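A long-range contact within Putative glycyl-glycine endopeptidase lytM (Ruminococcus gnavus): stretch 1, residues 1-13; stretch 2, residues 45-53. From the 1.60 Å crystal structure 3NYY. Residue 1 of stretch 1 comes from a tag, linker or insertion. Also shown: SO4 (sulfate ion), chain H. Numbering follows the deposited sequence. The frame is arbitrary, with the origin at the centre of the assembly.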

# COMPACT_ATOMS: atom_id res chain seq x y z
N GLY A 1 -15.14 -21.57 -18.13
CA GLY A 1 -13.82 -20.87 -18.15
C GLY A 1 -13.53 -20.34 -19.53
O GLY A 1 -14.33 -20.52 -20.44
N VAL A 2 -12.38 -19.69 -19.68
CA VAL A 2 -11.93 -19.22 -20.97
C VAL A 2 -10.49 -19.69 -21.08
O VAL A 2 -9.64 -19.32 -20.28
CB VAL A 2 -11.99 -17.70 -21.13
CG1 VAL A 2 -11.62 -17.33 -22.52
CG2 VAL A 2 -13.40 -17.19 -20.80
N SER A 3 -10.22 -20.54 -22.07
CA SER A 3 -8.91 -21.14 -22.19
C SER A 3 -7.86 -20.18 -22.73
O SER A 3 -8.20 -19.18 -23.34
CB SER A 3 -9.00 -22.36 -23.11
OG SER A 3 -9.23 -21.94 -24.45
N GLY A 4 -6.59 -20.52 -22.49
CA GLY A 4 -5.49 -19.78 -23.05
C GLY A 4 -5.61 -19.61 -24.56
O GLY A 4 -5.44 -18.51 -25.11
N PHE A 5 -5.97 -20.69 -25.26
CA PHE A 5 -6.21 -20.60 -26.69
C PHE A 5 -7.26 -19.52 -27.02
O PHE A 5 -7.08 -18.72 -27.92
CB PHE A 5 -6.69 -21.95 -27.25
CG PHE A 5 -7.07 -21.88 -28.69
CD1 PHE A 5 -6.10 -22.00 -29.67
CD2 PHE A 5 -8.35 -21.56 -29.07
CE1 PHE A 5 -6.42 -21.90 -31.01
CE2 PHE A 5 -8.70 -21.44 -30.42
CZ PHE A 5 -7.71 -21.59 -31.40
N GLN A 6 -8.37 -19.54 -26.31
CA GLN A 6 -9.45 -18.59 -26.59
C GLN A 6 -8.98 -17.14 -26.33
O GLN A 6 -9.33 -16.24 -27.08
CB GLN A 6 -10.69 -18.92 -25.75
CG GLN A 6 -11.41 -20.15 -26.26
CD GLN A 6 -12.51 -20.65 -25.35
OE1 GLN A 6 -12.36 -20.73 -24.12
NE2 GLN A 6 -13.57 -21.15 -25.96
N ARG A 7 -8.17 -16.96 -25.30
CA ARG A 7 -7.72 -15.64 -24.91
C ARG A 7 -6.79 -15.11 -25.96
O ARG A 7 -6.80 -13.94 -26.26
CB ARG A 7 -7.07 -15.66 -23.54
CG ARG A 7 -8.03 -15.90 -22.41
CD ARG A 7 -7.26 -16.27 -21.16
NE ARG A 7 -8.15 -16.82 -20.14
CZ ARG A 7 -8.65 -16.17 -19.09
NH1 ARG A 7 -8.32 -14.92 -18.80
NH2 ARG A 7 -9.45 -16.81 -18.28
N LEU A 8 -6.03 -16.00 -26.57
CA LEU A 8 -5.01 -15.62 -27.52
C LEU A 8 -5.64 -15.22 -28.87
O LEU A 8 -4.96 -14.58 -29.66
CB LEU A 8 -3.97 -16.74 -27.65
CG LEU A 8 -2.67 -16.47 -28.34
CD1 LEU A 8 -1.89 -15.45 -27.48
CD2 LEU A 8 -1.90 -17.80 -28.51
N GLN A 9 -6.92 -15.50 -29.08
CA GLN A 9 -7.63 -15.16 -30.34
C GLN A 9 -8.06 -13.71 -30.40
O GLN A 9 -8.45 -13.24 -31.46
CB GLN A 9 -8.86 -16.03 -30.58
CG GLN A 9 -8.60 -17.54 -30.50
CD GLN A 9 -7.41 -17.96 -31.29
OE1 GLN A 9 -7.40 -17.83 -32.52
NE2 GLN A 9 -6.38 -18.46 -30.61
N LYS A 10 -8.01 -13.01 -29.26
CA LYS A 10 -8.37 -11.58 -29.20
C LYS A 10 -7.14 -10.80 -28.68
O LYS A 10 -6.28 -11.35 -28.00
CB LYS A 10 -9.51 -11.36 -28.20
CG LYS A 10 -10.84 -12.05 -28.55
CD LYS A 10 -11.59 -11.29 -29.64
CE LYS A 10 -12.96 -11.93 -29.93
NZ LYS A 10 -12.84 -13.33 -30.46
N PRO A 11 -7.05 -9.49 -28.98
CA PRO A 11 -5.93 -8.71 -28.44
C PRO A 11 -5.87 -8.86 -26.92
O PRO A 11 -6.92 -8.81 -26.22
CB PRO A 11 -6.28 -7.28 -28.85
CG PRO A 11 -7.13 -7.45 -30.08
CD PRO A 11 -7.96 -8.64 -29.78
N VAL A 12 -4.66 -9.10 -26.40
CA VAL A 12 -4.54 -9.49 -25.00
C VAL A 12 -4.42 -8.31 -24.04
O VAL A 12 -4.86 -8.40 -22.90
CB VAL A 12 -3.39 -10.50 -24.81
CG1 VAL A 12 -3.36 -11.04 -23.37
CG2 VAL A 12 -3.58 -11.68 -25.80
N VAL A 13 -3.88 -7.18 -24.50
CA VAL A 13 -3.58 -6.04 -23.60
C VAL A 13 -4.80 -5.53 -22.83
O VAL A 13 -4.69 -5.27 -21.62
CB VAL A 13 -2.85 -4.90 -24.33
CG1 VAL A 13 -2.63 -3.69 -23.41
CG2 VAL A 13 -1.45 -5.42 -24.84
N TRP A 45 0.87 -17.86 -17.97
CA TRP A 45 -0.53 -17.45 -18.12
C TRP A 45 -1.31 -18.29 -19.11
O TRP A 45 -2.49 -18.59 -18.89
CB TRP A 45 -0.65 -15.98 -18.45
CG TRP A 45 -0.21 -15.06 -17.31
CD1 TRP A 45 -0.38 -15.29 -15.95
CD2 TRP A 45 0.46 -13.80 -17.43
NE1 TRP A 45 0.15 -14.24 -15.24
CE2 TRP A 45 0.67 -13.31 -16.11
CE3 TRP A 45 0.90 -13.04 -18.52
CZ2 TRP A 45 1.30 -12.08 -15.86
CZ3 TRP A 45 1.55 -11.82 -18.28
CH2 TRP A 45 1.76 -11.36 -16.96
N MSE A 46 -0.68 -18.64 -20.23
CA MSE A 46 -1.35 -19.50 -21.19
C MSE A 46 -1.65 -20.87 -20.63
O MSE A 46 -2.77 -21.38 -20.78
CB MSE A 46 -0.52 -19.62 -22.49
CG MSE A 46 -0.59 -18.39 -23.38
SE MSE A 46 -2.33 -18.02 -24.07
CE MSE A 46 -2.80 -16.48 -23.25
N ALA A 47 -0.68 -21.46 -19.94
CA ALA A 47 -0.82 -22.82 -19.45
C ALA A 47 -1.81 -22.89 -18.28
O ALA A 47 -2.40 -23.95 -18.08
CB ALA A 47 0.54 -23.37 -19.01
N THR A 48 -1.96 -21.80 -17.51
CA THR A 48 -2.87 -21.75 -16.35
C THR A 48 -4.18 -20.98 -16.61
O THR A 48 -4.95 -20.77 -15.67
CB THR A 48 -2.20 -21.08 -15.14
OG1 THR A 48 -1.89 -19.72 -15.49
CG2 THR A 48 -0.91 -21.84 -14.71
N ASP A 49 -4.42 -20.56 -17.86
CA ASP A 49 -5.54 -19.69 -18.20
C ASP A 49 -5.57 -18.49 -17.21
O ASP A 49 -6.61 -18.18 -16.61
CB ASP A 49 -6.87 -20.47 -18.16
CG ASP A 49 -6.90 -21.69 -19.09
OD1 ASP A 49 -6.03 -21.77 -20.01
OD2 ASP A 49 -7.79 -22.55 -18.89
N PHE A 50 -4.43 -17.82 -17.06
CA PHE A 50 -4.28 -16.66 -16.15
C PHE A 50 -4.63 -17.01 -14.70
O PHE A 50 -5.41 -16.31 -14.04
CB PHE A 50 -5.04 -15.43 -16.64
CG PHE A 50 -4.41 -14.82 -17.85
CD1 PHE A 50 -4.59 -15.39 -19.08
CD2 PHE A 50 -3.55 -13.72 -17.73
CE1 PHE A 50 -3.97 -14.85 -20.21
CE2 PHE A 50 -2.95 -13.19 -18.83
CZ PHE A 50 -3.17 -13.74 -20.06
N GLU A 51 -4.01 -18.07 -14.23
CA GLU A 51 -4.16 -18.61 -12.89
C GLU A 51 -5.58 -19.07 -12.56
O GLU A 51 -5.94 -19.12 -11.39
CB GLU A 51 -3.65 -17.62 -11.83
CG GLU A 51 -2.12 -17.34 -11.94
CD GLU A 51 -1.52 -16.72 -10.66
OE1 GLU A 51 -2.22 -15.95 -9.97
OE2 GLU A 51 -0.33 -17.03 -10.39
N ASN A 52 -6.32 -19.50 -13.57
CA ASN A 52 -7.61 -20.15 -13.36
C ASN A 52 -7.57 -21.67 -13.30
O ASN A 52 -8.53 -22.30 -12.81
CB ASN A 52 -8.61 -19.63 -14.39
CG ASN A 52 -9.09 -18.25 -14.05
OD1 ASN A 52 -9.75 -18.07 -13.04
ND2 ASN A 52 -8.74 -17.26 -14.84
N ARG A 53 -6.46 -22.26 -13.75
CA ARG A 53 -6.22 -23.67 -13.71
C ARG A 53 -4.81 -23.92 -13.22
O ARG A 53 -3.92 -23.05 -13.33
CB ARG A 53 -6.39 -24.35 -15.07
CG ARG A 53 -7.74 -24.07 -15.75
CD ARG A 53 -7.90 -25.01 -16.97
NE ARG A 53 -8.20 -26.38 -16.54
CZ ARG A 53 -8.65 -27.35 -17.34
NH1 ARG A 53 -8.84 -27.15 -18.64
NH2 ARG A 53 -8.88 -28.55 -16.81
S SO4 H . -6.43 -28.31 -13.98
O1 SO4 H . -6.34 -27.54 -12.71
O2 SO4 H . -5.54 -27.74 -15.00
O3 SO4 H . -5.98 -29.67 -13.72
O4 SO4 H . -7.81 -28.29 -14.43

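This is a small, mixed contact in which the start of a short helix packs against the end of a second helix, held by a single hydrogen bond and padded by the side chains of R7, M46 and F50. It buries 394 Å², counting both sides.

The hydrogen bond runs from the backbone of stretch 1 to a side chain of stretch 2. G4 N donates to D49 OD1 at 2.8 Å, with an N-H...acceptor angle of 140°. G4 is in the first turn of its helix, where backbone NH groups lack acceptors from a preceding turn. The carboxylate of D49 supplies one. S3 caps the same helix: Q6 N donates to S3 OG at 3.2 Å. S3 N in turn donates to Q6 OE1 at 3.0 Å.

D49 stands just past the helix of stretch 2. Its phi is positive, and the chain closes there in a Schellman motif, with F50 N bonded to W45 O at 2.8 Å. The CA-to-CB bond of D49 points sideways, but the carboxylate end comes nearer to stretch 1.

The chains are closest at G4 and M46, whose CA atoms lie 4.5 Å apart. Glycine makes this approach possible. An ideal CB on G4 would lie 2.5 Å from M46 O, which is a clash. M46 is a selenomethionine, and its SE atom is 3.3 Å from G4 O. M46 SE also lies 4.1 Å from L8 CB, an apolar contact.

R7 loses 73 Å² to stretch 2, the most of any residue in stretch 1. Its guanidinium is held within its own stretch by V2 O, which accepts from R7 NE at 2.9 Å and from R7 NH2 at 3.2 Å. NH1 is bonded elsewhere in the structure. The side chain lies along the turn after the second helix. R7 CD approaches F50 CD1 to 3.5 Å, oblique to the ring. F50 CB and D49 O lie over one face of the guanidinium. D49 O is 3.6 Å from R7 NH2 but accepts its side-chain hydrogen bond from N52 ND2, at 2.9 Å. N52 ND2 is also 3.5 Å from R7 NH2, a contact between two donor groups and not a hydrogen bond.

F50 also reaches V12, beyond the first helix. V12 CG1 lies 4.3 Å from F50 CZ. Both residues are buried, and the CA-to-CB bond of each points toward the other stretch.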